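Local coordinates for branched-chain-amino-acid aminotransferase (Pseudomonas aeruginosa, PDB 6NST), which probably catalyses, in the family's pyridoxal phosphate-dependent manner, the reversible amino transfer between leucine, isoleucine or valine and 2-oxoglutarate in branched-chain amino acid biosynthesis, at residues Val9-Gly14 with Asp78-Ala83; Ile225-Ala230 with Glu297-Trp302; Phe53-His58 with Ala83-Val88. The protein carries 1 engineered substitution. All coordinates share one frame; numbering follows the deposited sequence.

Contact 1 of 3, residues Val9-Gly14 with Asp78-Ala83; sequences VIWYDG and DEINEA
Trp11, on strand 9-12, and Ala83, on helix 77-89, bring the two backbones closest together, with Trp11 CA 6.6 Å from Ala83 CA. This is helix-on-sheet packing in the N-terminal alpha/beta domain of a class IV aminotransferase. The strand belongs to the antiparallel sheet, between strands 15-18 and 118-126, and the helix lies against the same sheet, where Ala83 also touches Ile122. Trp11 meets both helix residues of the contact. Its CG stands anti to the backbone N (chi1 -170°), which directs the indole at the helix and presents a face to the Ala83 methyl. Ala83 CB lies 3.3 Å from the centroid of the five-membered ring of Trp11 and 6° off the ring normal, the geometry of a CH-pi contact. So close an approach, almost along the normal, indicates tight packing at a small side chain.

The other face of the indole is met from within the strand's own segment, where the chain turns back past that face: Gly14 N lies 3.2 Å from the ring plane, offset toward the rim. The indole is thus held between the helix and its own turn, while Tyr75 meets it edge-to-face. One turn earlier in the helix, the CB of Ile80 points away from the strand, but its chain bends back. Its terminal CD1 reaches the six-membered ring obliquely, 4.3 Å from Trp11 CH2.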
loop_
_atom_site.group_PDB
_atom_site.type_symbol
_atom_site.label_atom_id
_atom_site.label_comp_id
_atom_site.label_asym_id
_atom_site.label_seq_id
_atom_site.Cartn_x
_atom_site.Cartn_y
_atom_site.Cartn_z
ATOM N N VAL A 9 -22.294 -6.180 -42.721
ATOM C CA VAL A 9 -21.730 -7.489 -42.429
ATOM C C VAL A 9 -20.728 -7.365 -41.292
ATOM O O VAL A 9 -20.164 -6.300 -41.034
ATOM C CB VAL A 9 -21.059 -8.126 -43.667
ATOM C CG1 VAL A 9 -22.099 -8.443 -44.731
ATOM C CG2 VAL A 9 -19.985 -7.203 -44.223
ATOM N N ILE A 10 -20.514 -8.484 -40.607
ATOM C CA ILE A 10 -19.514 -8.595 -39.555
ATOM C C ILE A 10 -18.691 -9.844 -39.825
ATOM O O ILE A 10 -19.251 -10.918 -40.076
ATOM C CB ILE A 10 -20.152 -8.661 -38.153
ATOM C CG1 ILE A 10 -20.890 -7.362 -37.836
ATOM C CG2 ILE A 10 -19.096 -8.948 -37.096
ATOM C CD1 ILE A 10 -21.683 -7.411 -36.549
ATOM N N TRP A 11 -17.370 -9.702 -39.791
ATOM C CA TRP A 11 -16.487 -10.857 -39.886
ATOM C C TRP A 11 -16.622 -11.687 -38.616
ATOM O O TRP A 11 -16.410 -11.180 -37.511
ATOM C CB TRP A 11 -15.047 -10.403 -40.092
ATOM C CG TRP A 11 -14.088 -11.499 -40.437
ATOM C CD1 TRP A 11 -13.738 -11.916 -41.689
ATOM C CD2 TRP A 11 -13.340 -12.307 -39.522
ATOM N NE1 TRP A 11 -12.820 -12.936 -41.610
ATOM C CE2 TRP A 11 -12.561 -13.197 -40.289
ATOM C CE3 TRP A 11 -13.254 -12.368 -38.127
ATOM C CZ2 TRP A 11 -11.703 -14.130 -39.708
ATOM C CZ3 TRP A 11 -12.408 -13.299 -37.554
ATOM C CH2 TRP A 11 -11.645 -14.166 -38.342
ATOM N N TYR A 12 -16.989 -12.955 -38.771
ATOM C CA TYR A 12 -17.318 -13.817 -37.636
ATOM C C TYR A 12 -16.706 -15.190 -37.900
ATOM O O TYR A 12 -17.266 -15.990 -38.657
ATOM C CB TYR A 12 -18.828 -13.902 -37.447
ATOM C CG TYR A 12 -19.296 -14.432 -36.106
ATOM C CD1 TYR A 12 -18.438 -15.120 -35.258
ATOM C CD2 TYR A 12 -20.609 -14.249 -35.697
ATOM C CE1 TYR A 12 -18.876 -15.601 -34.038
ATOM C CE2 TYR A 12 -21.055 -14.727 -34.483
ATOM C CZ TYR A 12 -20.186 -15.402 -33.656
ATOM O OH TYR A 12 -20.635 -15.877 -32.446
ATOM N N ASP A 13 -15.554 -15.448 -37.280
ATOM C CA ASP A 13 -14.903 -16.758 -37.291
ATOM C C ASP A 13 -14.624 -17.242 -38.717
ATOM O O ASP A 13 -15.029 -18.333 -39.126
ATOM C CB ASP A 13 -15.736 -17.785 -36.515
ATOM C CG ASP A 13 -15.759 -17.514 -35.022
ATOM O OD1 ASP A 13 -15.066 -16.576 -34.575
ATOM O OD2 ASP A 13 -16.466 -18.239 -34.296
ATOM N N GLY A 14 -13.900 -16.414 -39.468
ATOM C CA GLY A 14 -13.442 -16.780 -40.791
ATOM C C GLY A 14 -14.365 -16.402 -41.929
ATOM O O GLY A 14 -13.947 -16.469 -43.092
ATOM N N ASP A 78 -1.977 -12.255 -40.123
ATOM C CA ASP A 78 -2.277 -11.898 -41.507
ATOM C C ASP A 78 -3.764 -12.045 -41.805
ATOM O O ASP A 78 -4.334 -11.240 -42.552
ATOM C CB ASP A 78 -1.451 -12.752 -42.468
ATOM C CG ASP A 78 -1.651 -12.356 -43.920
ATOM O OD1 ASP A 78 -1.158 -11.281 -44.318
ATOM O OD2 ASP A 78 -2.302 -13.119 -44.663
ATOM N N GLU A 79 -4.410 -13.063 -41.234
ATOM C CA GLU A 79 -5.853 -13.204 -41.412
ATOM C C GLU A 79 -6.605 -12.082 -40.710
ATOM O O GLU A 79 -7.580 -11.548 -41.251
ATOM C CB GLU A 79 -6.322 -14.561 -40.896
ATOM C CG GLU A 79 -5.635 -15.745 -41.540
ATOM C CD GLU A 79 -6.223 -17.062 -41.086
ATOM O OE1 GLU A 79 -7.334 -17.405 -41.539
ATOM O OE2 GLU A 79 -5.582 -17.747 -40.262
ATOM N N ILE A 80 -6.165 -11.710 -39.505
ATOM C CA ILE A 80 -6.843 -10.652 -38.763
ATOM C C ILE A 80 -6.671 -9.312 -39.464
ATOM O O ILE A 80 -7.624 -8.528 -39.573
ATOM C CB ILE A 80 -6.335 -10.608 -37.310
ATOM C CG1 ILE A 80 -6.695 -11.905 -36.589
ATOM C CG2 ILE A 80 -6.924 -9.416 -36.575
ATOM C CD1 ILE A 80 -8.175 -12.228 -36.628
ATOM N N ASN A 81 -5.460 -9.024 -39.953
ATOM C CA ASN A 81 -5.249 -7.806 -40.729
ATOM C C ASN A 81 -6.148 -7.781 -41.959
ATOM O O ASN A 81 -6.748 -6.748 -42.280
ATOM C CB ASN A 81 -3.782 -7.684 -41.144
ATOM C CG ASN A 81 -2.855 -7.475 -39.966
ATOM O OD1 ASN A 81 -2.868 -6.421 -39.335
ATOM N ND2 ASN A 81 -2.029 -8.473 -39.677
ATOM N N GLU A 82 -6.258 -8.913 -42.653
ATOM C CA GLU A 82 -7.111 -8.979 -43.832
ATOM C C GLU A 82 -8.584 -8.873 -43.454
ATOM O O GLU A 82 -9.366 -8.218 -44.152
ATOM C CB GLU A 82 -6.839 -10.274 -44.597
ATOM C CG GLU A 82 -7.006 -10.151 -46.101
ATOM C CD GLU A 82 -5.978 -9.228 -46.727
ATOM O OE1 GLU A 82 -4.863 -9.112 -46.176
ATOM O OE2 GLU A 82 -6.289 -8.615 -47.772
ATOM N N ALA A 83 -8.980 -9.509 -42.349
ATOM C CA ALA A 83 -10.371 -9.439 -41.917
ATOM C C ALA A 83 -10.734 -8.038 -41.447
ATOM O O ALA A 83 -11.859 -7.575 -41.670
ATOM C CB ALA A 83 -10.630 -10.459 -40.810
#

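Contact 2 of 3, residues Ile225-Ala230 with Glu297-Trp302; sequences ILTLAA and EAHAEW
From its place on helix 220-231 the side chain of Thr227 heads for His299 and Trp302, which come to meet it from the opposite direction. Its CB already lies 4.1 Å from CH2 of Trp302. With chi1 at -59°, OG1 sits beside the backbone N and hydrogen-bonds back to Asn223 O, one turn earlier; Trp302 CH2 lies 4.0 Å from Thr227 OG1, a packing distance. The methyl carries the rest: Thr227 CG2 is 3.8 Å from Trp302 CH2, and the same CG2 is 4.0 Å from His299 CE1, reaching both rings obliquely.

Helix 220-231, with Ile225 and Leu226 on Phe201 of the mixed sheet, belongs to the C-terminal domain of the class IV aminotransferase fold. The loop leads from helix 279-292 through a 3-10 turn to strand 303-305, an edge strand of the N-terminal sheet within the chain, so the contact lies where the two domains meet. Within that loop the two rings lie over one another near their rims, His299 ND1 standing 3.6 Å above the plane of Trp302. His299 NE2 hydrogen-bonds Glu231 OE2 at the end of the same helix, and the indole of Trp302 makes a cation-pi contact with Arg54.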
loop_
_atom_site.group_PDB
_atom_site.type_symbol
_atom_site.label_atom_id
_atom_site.label_comp_id
_atom_site.label_asym_id
_atom_site.label_seq_id
_atom_site.Cartn_x
_atom_site.Cartn_y
_atom_site.Cartn_z
ATOM N N ILE A 225 2.184 9.909 -30.485
ATOM C CA ILE A 225 2.483 11.269 -30.048
ATOM C C ILE A 225 3.945 11.385 -29.632
ATOM O O ILE A 225 4.602 12.396 -29.911
ATOM C CB ILE A 225 1.521 11.699 -28.923
ATOM C CG1 ILE A 225 0.344 12.493 -29.495
ATOM C CG2 ILE A 225 2.238 12.544 -27.882
ATOM C CD1 ILE A 225 -0.514 11.731 -30.475
ATOM N N LEU A 226 4.487 10.352 -28.977
ATOM C CA LEU A 226 5.911 10.355 -28.652
ATOM C C LEU A 226 6.756 10.450 -29.916
ATOM O O LEU A 226 7.782 11.139 -29.939
ATOM C CB LEU A 226 6.293 9.100 -27.862
ATOM C CG LEU A 226 5.504 8.665 -26.620
ATOM C CD1 LEU A 226 6.307 7.659 -25.803
ATOM C CD2 LEU A 226 5.082 9.841 -25.761
ATOM N N THR A 227 6.333 9.764 -30.981
ATOM C CA THR A 227 7.022 9.866 -32.263
ATOM C C THR A 227 6.856 11.256 -32.865
ATOM O O THR A 227 7.830 11.870 -33.317
ATOM C CB THR A 227 6.492 8.803 -33.226
ATOM O OG1 THR A 227 6.702 7.500 -32.668
ATOM C CG2 THR A 227 7.195 8.901 -34.572
ATOM N N LEU A 228 5.623 11.770 -32.878
ATOM C CA LEU A 228 5.370 13.080 -33.469
ATOM C C LEU A 228 6.028 14.193 -32.662
ATOM O O LEU A 228 6.549 15.155 -33.238
ATOM C CB LEU A 228 3.866 13.323 -33.588
ATOM C CG LEU A 228 3.094 12.463 -34.592
ATOM C CD1 LEU A 228 1.610 12.790 -34.541
ATOM C CD2 LEU A 228 3.636 12.649 -36.003
ATOM N N ALA A 229 6.010 14.087 -31.330
ATOM C CA ALA A 229 6.658 15.105 -30.508
ATOM C C ALA A 229 8.154 15.158 -30.784
ATOM O O ALA A 229 8.743 16.243 -30.848
ATOM C CB ALA A 229 6.393 14.841 -29.026
ATOM N N ALA A 230 8.783 13.993 -30.957
ATOM C CA ALA A 230 10.199 13.962 -31.307
ATOM C C ALA A 230 10.441 14.564 -32.686
ATOM O O ALA A 230 11.421 15.291 -32.887
ATOM C CB ALA A 230 10.720 12.527 -31.246
ATOM N N GLU A 297 2.257 12.688 -46.228
ATOM C CA GLU A 297 2.600 11.389 -46.792
ATOM C C GLU A 297 3.610 10.620 -45.948
ATOM O O GLU A 297 3.937 9.479 -46.291
ATOM C CB GLU A 297 3.135 11.566 -48.217
ATOM C CG GLU A 297 2.914 10.362 -49.119
ATOM C CD GLU A 297 3.275 10.645 -50.561
ATOM O OE1 GLU A 297 3.566 11.817 -50.881
ATOM O OE2 GLU A 297 3.269 9.698 -51.374
ATOM N N ALA A 298 4.101 11.201 -44.857
ATOM C CA ALA A 298 5.053 10.506 -44.004
ATOM C C ALA A 298 4.390 9.326 -43.301
ATOM O O ALA A 298 3.172 9.302 -43.093
ATOM C CB ALA A 298 5.644 11.465 -42.972
ATOM N N HIS A 299 5.214 8.341 -42.935
ATOM C CA HIS A 299 4.768 7.126 -42.249
ATOM C C HIS A 299 3.699 6.392 -43.065
ATOM O O HIS A 299 2.567 6.182 -42.619
ATOM C CB HIS A 299 4.258 7.446 -40.839
ATOM C CG HIS A 299 5.295 8.039 -39.935
ATOM N ND1 HIS A 299 6.204 7.270 -39.239
ATOM C CD2 HIS A 299 5.556 9.325 -39.601
ATOM C CE1 HIS A 299 6.986 8.057 -38.523
ATOM N NE2 HIS A 299 6.614 9.309 -38.724
ATOM N N ALA A 300 4.086 5.995 -44.283
ATOM C CA ALA A 300 3.150 5.313 -45.172
ATOM C C ALA A 300 2.762 3.939 -44.643
ATOM O O ALA A 300 1.649 3.467 -44.903
ATOM C CB ALA A 300 3.746 5.190 -46.575
ATOM N N GLU A 301 3.659 3.283 -43.902
ATOM C CA GLU A 301 3.353 1.979 -43.326
ATOM C C GLU A 301 2.299 2.053 -42.230
ATOM O O GLU A 301 1.769 1.009 -41.834
ATOM C CB GLU A 301 4.627 1.330 -42.778
ATOM C CG GLU A 301 5.230 2.033 -41.564
ATOM C CD GLU A 301 5.981 3.305 -41.920
ATOM O OE1 GLU A 301 6.131 3.596 -43.126
ATOM O OE2 GLU A 301 6.422 4.014 -40.990
ATOM N N TRP A 302 1.981 3.246 -41.734
ATOM C CA TRP A 302 0.962 3.412 -40.709
ATOM C C TRP A 302 -0.433 3.620 -41.287
ATOM O O TRP A 302 -1.396 3.721 -40.522
ATOM C CB TRP A 302 1.326 4.587 -39.790
ATOM C CG TRP A 302 2.478 4.291 -38.870
ATOM C CD1 TRP A 302 3.157 3.109 -38.760
ATOM C CD2 TRP A 302 3.081 5.188 -37.929
ATOM N NE1 TRP A 302 4.144 3.217 -37.811
ATOM C CE2 TRP A 302 4.119 4.483 -37.286
ATOM C CE3 TRP A 302 2.845 6.519 -37.569
ATOM C CZ2 TRP A 302 4.919 5.064 -36.303
ATOM C CZ3 TRP A 302 3.642 7.093 -36.593
ATOM C CH2 TRP A 302 4.666 6.366 -35.972
#

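Contact 3 of 3, residues Phe53-His58 with Ala83-Val88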
loop_
_atom_site.group_PDB
_atom_site.type_symbol
_atom_site.label_atom_id
_atom_site.label_comp_id
_atom_site.label_asym_id
_atom_site.label_seq_id
_atom_site.Cartn_x
_atom_site.Cartn_y
_atom_site.Cartn_z
ATOM N N PHE A 53 -5.409 3.121 -39.698
ATOM C CA PHE A 53 -4.239 3.727 -39.079
ATOM C C PHE A 53 -3.571 2.721 -38.149
ATOM O O PHE A 53 -4.183 2.266 -37.175
ATOM C CB PHE A 53 -4.616 4.993 -38.314
ATOM C CG PHE A 53 -3.444 5.683 -37.686
ATOM C CD1 PHE A 53 -2.487 6.302 -38.474
ATOM C CD2 PHE A 53 -3.293 5.711 -36.312
ATOM C CE1 PHE A 53 -1.403 6.936 -37.901
ATOM C CE2 PHE A 53 -2.211 6.346 -35.733
ATOM C CZ PHE A 53 -1.265 6.958 -36.528
ATOM N N ARG A 54 -2.317 2.389 -38.451
ATOM C CA ARG A 54 -1.509 1.453 -37.671
ATOM C C ARG A 54 -2.261 0.144 -37.435
ATOM O O ARG A 54 -2.519 -0.272 -36.303
ATOM C CB ARG A 54 -1.059 2.086 -36.353
ATOM C CG ARG A 54 -0.319 3.396 -36.542
ATOM C CD ARG A 54 0.543 3.728 -35.340
ATOM N NE ARG A 54 1.668 2.808 -35.208
ATOM C CZ ARG A 54 2.637 2.933 -34.307
ATOM N NH1 ARG A 54 2.624 3.945 -33.451
ATOM N NH2 ARG A 54 3.621 2.047 -34.263
ATOM N N LEU A 55 -2.619 -0.499 -38.547
ATOM C CA LEU A 55 -3.288 -1.792 -38.474
ATOM C C LEU A 55 -2.413 -2.824 -37.771
ATOM O O LEU A 55 -2.904 -3.616 -36.957
ATOM C CB LEU A 55 -3.657 -2.264 -39.878
ATOM C CG LEU A 55 -4.266 -3.662 -39.974
ATOM C CD1 LEU A 55 -5.521 -3.754 -39.122
ATOM C CD2 LEU A 55 -4.563 -4.027 -41.421
ATOM N N GLN A 56 -1.111 -2.819 -38.063
ATOM C CA GLN A 56 -0.215 -3.828 -37.507
ATOM C C GLN A 56 -0.087 -3.691 -35.995
ATOM O O GLN A 56 -0.096 -4.696 -35.272
ATOM C CB GLN A 56 1.157 -3.730 -38.179
ATOM C CG GLN A 56 2.211 -4.685 -37.629
ATOM C CD GLN A 56 1.971 -6.133 -38.023
ATOM O OE1 GLN A 56 1.035 -6.446 -38.759
ATOM N NE2 GLN A 56 2.825 -7.026 -37.532
ATOM N N ALA A 57 0.025 -2.456 -35.496
ATOM C CA ALA A 57 0.190 -2.252 -34.060
ATOM C C ALA A 57 -1.047 -2.697 -33.290
ATOM O O ALA A 57 -0.936 -3.221 -32.176
ATOM C CB ALA A 57 0.505 -0.785 -33.768
ATOM N N HIS A 58 -2.233 -2.498 -33.864
ATOM C CA HIS A 58 -3.449 -2.918 -33.178
ATOM C C HIS A 58 -3.618 -4.431 -33.234
ATOM O O HIS A 58 -4.084 -5.044 -32.266
ATOM C CB HIS A 58 -4.661 -2.200 -33.774
ATOM C CG HIS A 58 -4.760 -0.763 -33.368
ATOM N ND1 HIS A 58 -5.289 -0.367 -32.159
ATOM C CD2 HIS A 58 -4.382 0.373 -34.003
ATOM C CE1 HIS A 58 -5.240 0.950 -32.069
ATOM N NE2 HIS A 58 -4.693 1.424 -33.174
ATOM N N ALA A 83 -8.980 -9.509 -42.349
ATOM C CA ALA A 83 -10.371 -9.439 -41.917
ATOM C C ALA A 83 -10.734 -8.038 -41.447
ATOM O O ALA A 83 -11.859 -7.575 -41.670
ATOM C CB ALA A 83 -10.630 -10.459 -40.810
ATOM N N THR A 84 -9.797 -7.350 -40.791
ATOM C CA THR A 84 -10.062 -5.987 -40.343
ATOM C C THR A 84 -10.317 -5.063 -41.528
ATOM O O THR A 84 -11.215 -4.214 -41.482
ATOM C CB THR A 84 -8.894 -5.476 -39.503
ATOM O OG1 THR A 84 -8.604 -6.425 -38.470
ATOM C CG2 THR A 84 -9.239 -4.137 -38.868
ATOM N N ARG A 85 -9.542 -5.223 -42.602
ATOM C CA ARG A 85 -9.783 -4.442 -43.811
ATOM C C ARG A 85 -11.107 -4.827 -44.462
ATOM O O ARG A 85 -11.829 -3.962 -44.969
ATOM C CB ARG A 85 -8.620 -4.624 -44.786
ATOM C CG ARG A 85 -7.285 -4.144 -44.227
ATOM C CD ARG A 85 -6.097 -4.702 -44.999
ATOM N NE ARG A 85 -6.046 -4.216 -46.374
ATOM C CZ ARG A 85 -6.428 -4.924 -47.433
ATOM N NH1 ARG A 85 -6.890 -6.157 -47.276
ATOM N NH2 ARG A 85 -6.346 -4.399 -48.648
ATOM N N ALA A 86 -11.451 -6.118 -44.442
ATOM C CA ALA A 86 -12.713 -6.552 -45.033
ATOM C C ALA A 86 -13.907 -5.978 -44.280
ATOM O O ALA A 86 -14.912 -5.604 -44.896
ATOM C CB ALA A 86 -12.782 -8.079 -45.064
ATOM N N ALA A 87 -13.814 -5.897 -42.949
ATOM C CA ALA A 87 -14.913 -5.348 -42.162
ATOM C C ALA A 87 -15.229 -3.914 -42.564
ATOM O O ALA A 87 -16.391 -3.494 -42.505
ATOM C CB ALA A 87 -14.583 -5.420 -40.671
ATOM N N VAL A 88 -14.218 -3.157 -42.982
ATOM C CA VAL A 88 -14.424 -1.789 -43.446
ATOM C C VAL A 88 -14.831 -1.757 -44.914
ATOM O O VAL A 88 -15.766 -1.046 -45.289
ATOM C CB VAL A 88 -13.149 -0.959 -43.196
ATOM C CG1 VAL A 88 -13.325 0.456 -43.718
ATOM C CG2 VAL A 88 -12.810 -0.950 -41.720
#
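Leu55 meets Thr84 and Arg85 chiefly through carbon atoms, its two methyls divided between the two residues. With chi1 at 175° the leucine extends away from its own amide nitrogen, across to helix 77-89. CD1 takes the threonine: Leu55 CD1 is 3.7 Å from Thr84 CG2 and 3.8 Å from Thr84 CB, the two side chains sliding past each other in opposite directions. CD2 takes the aliphatic part of the arginine, with Leu55 CD2 3.9 Å from Arg85 CG and 4.0 Å from Arg85 CD; here the side chains cross at about a right angle.

These contacts pack the first turn of helix 55-68 on helix 77-89, the next helix along the chain in the N-terminal alpha/beta domain. Thr84 also touches Ile122 of strand 118-126, so the pairing sits above the domain's antiparallel sheet.

Polar bonds go to residues outside the pairing, leaving the carbon surfaces to face each other. Thr84 OG1 turns back along its helix to hydrogen-bond Ile80 O. Arg85 bends at chi3 (65°), about the CG-CD bond whose carbons Leu55 touches, which turns NE aside to hydrogen-bond Leu305 O; its NH1 forms a salt bridge with Glu82 OE2. Ala87 N to Ala83 O, a backbone bond of 2.9 Å, continues the helix, while Arg54 occupies the N-cap position before Leu55.

Contacts 1 and 3 are buried and both use helix 77-89, sharing Ala83, with centres about 9 Å apart. One joins that helix to the sheet through an aromatic face, the other to helix 55-68 through leucine and threonine methyls and the arginine methylenes, and Asn81 packs on Leu55 between them. Contact 2 is a surface contact, none of its touching residues being buried, its centre about 27 Å from that of contact 1. Its partly exposed loop offers aromatic rings where contact 3 is aliphatic; in both, polar ends are bonded outside the segments. Contacts 2 and 3 adjoin: Trp302 O and Arg54 N, 2.6 Å apart, probably share a hydrogen bond.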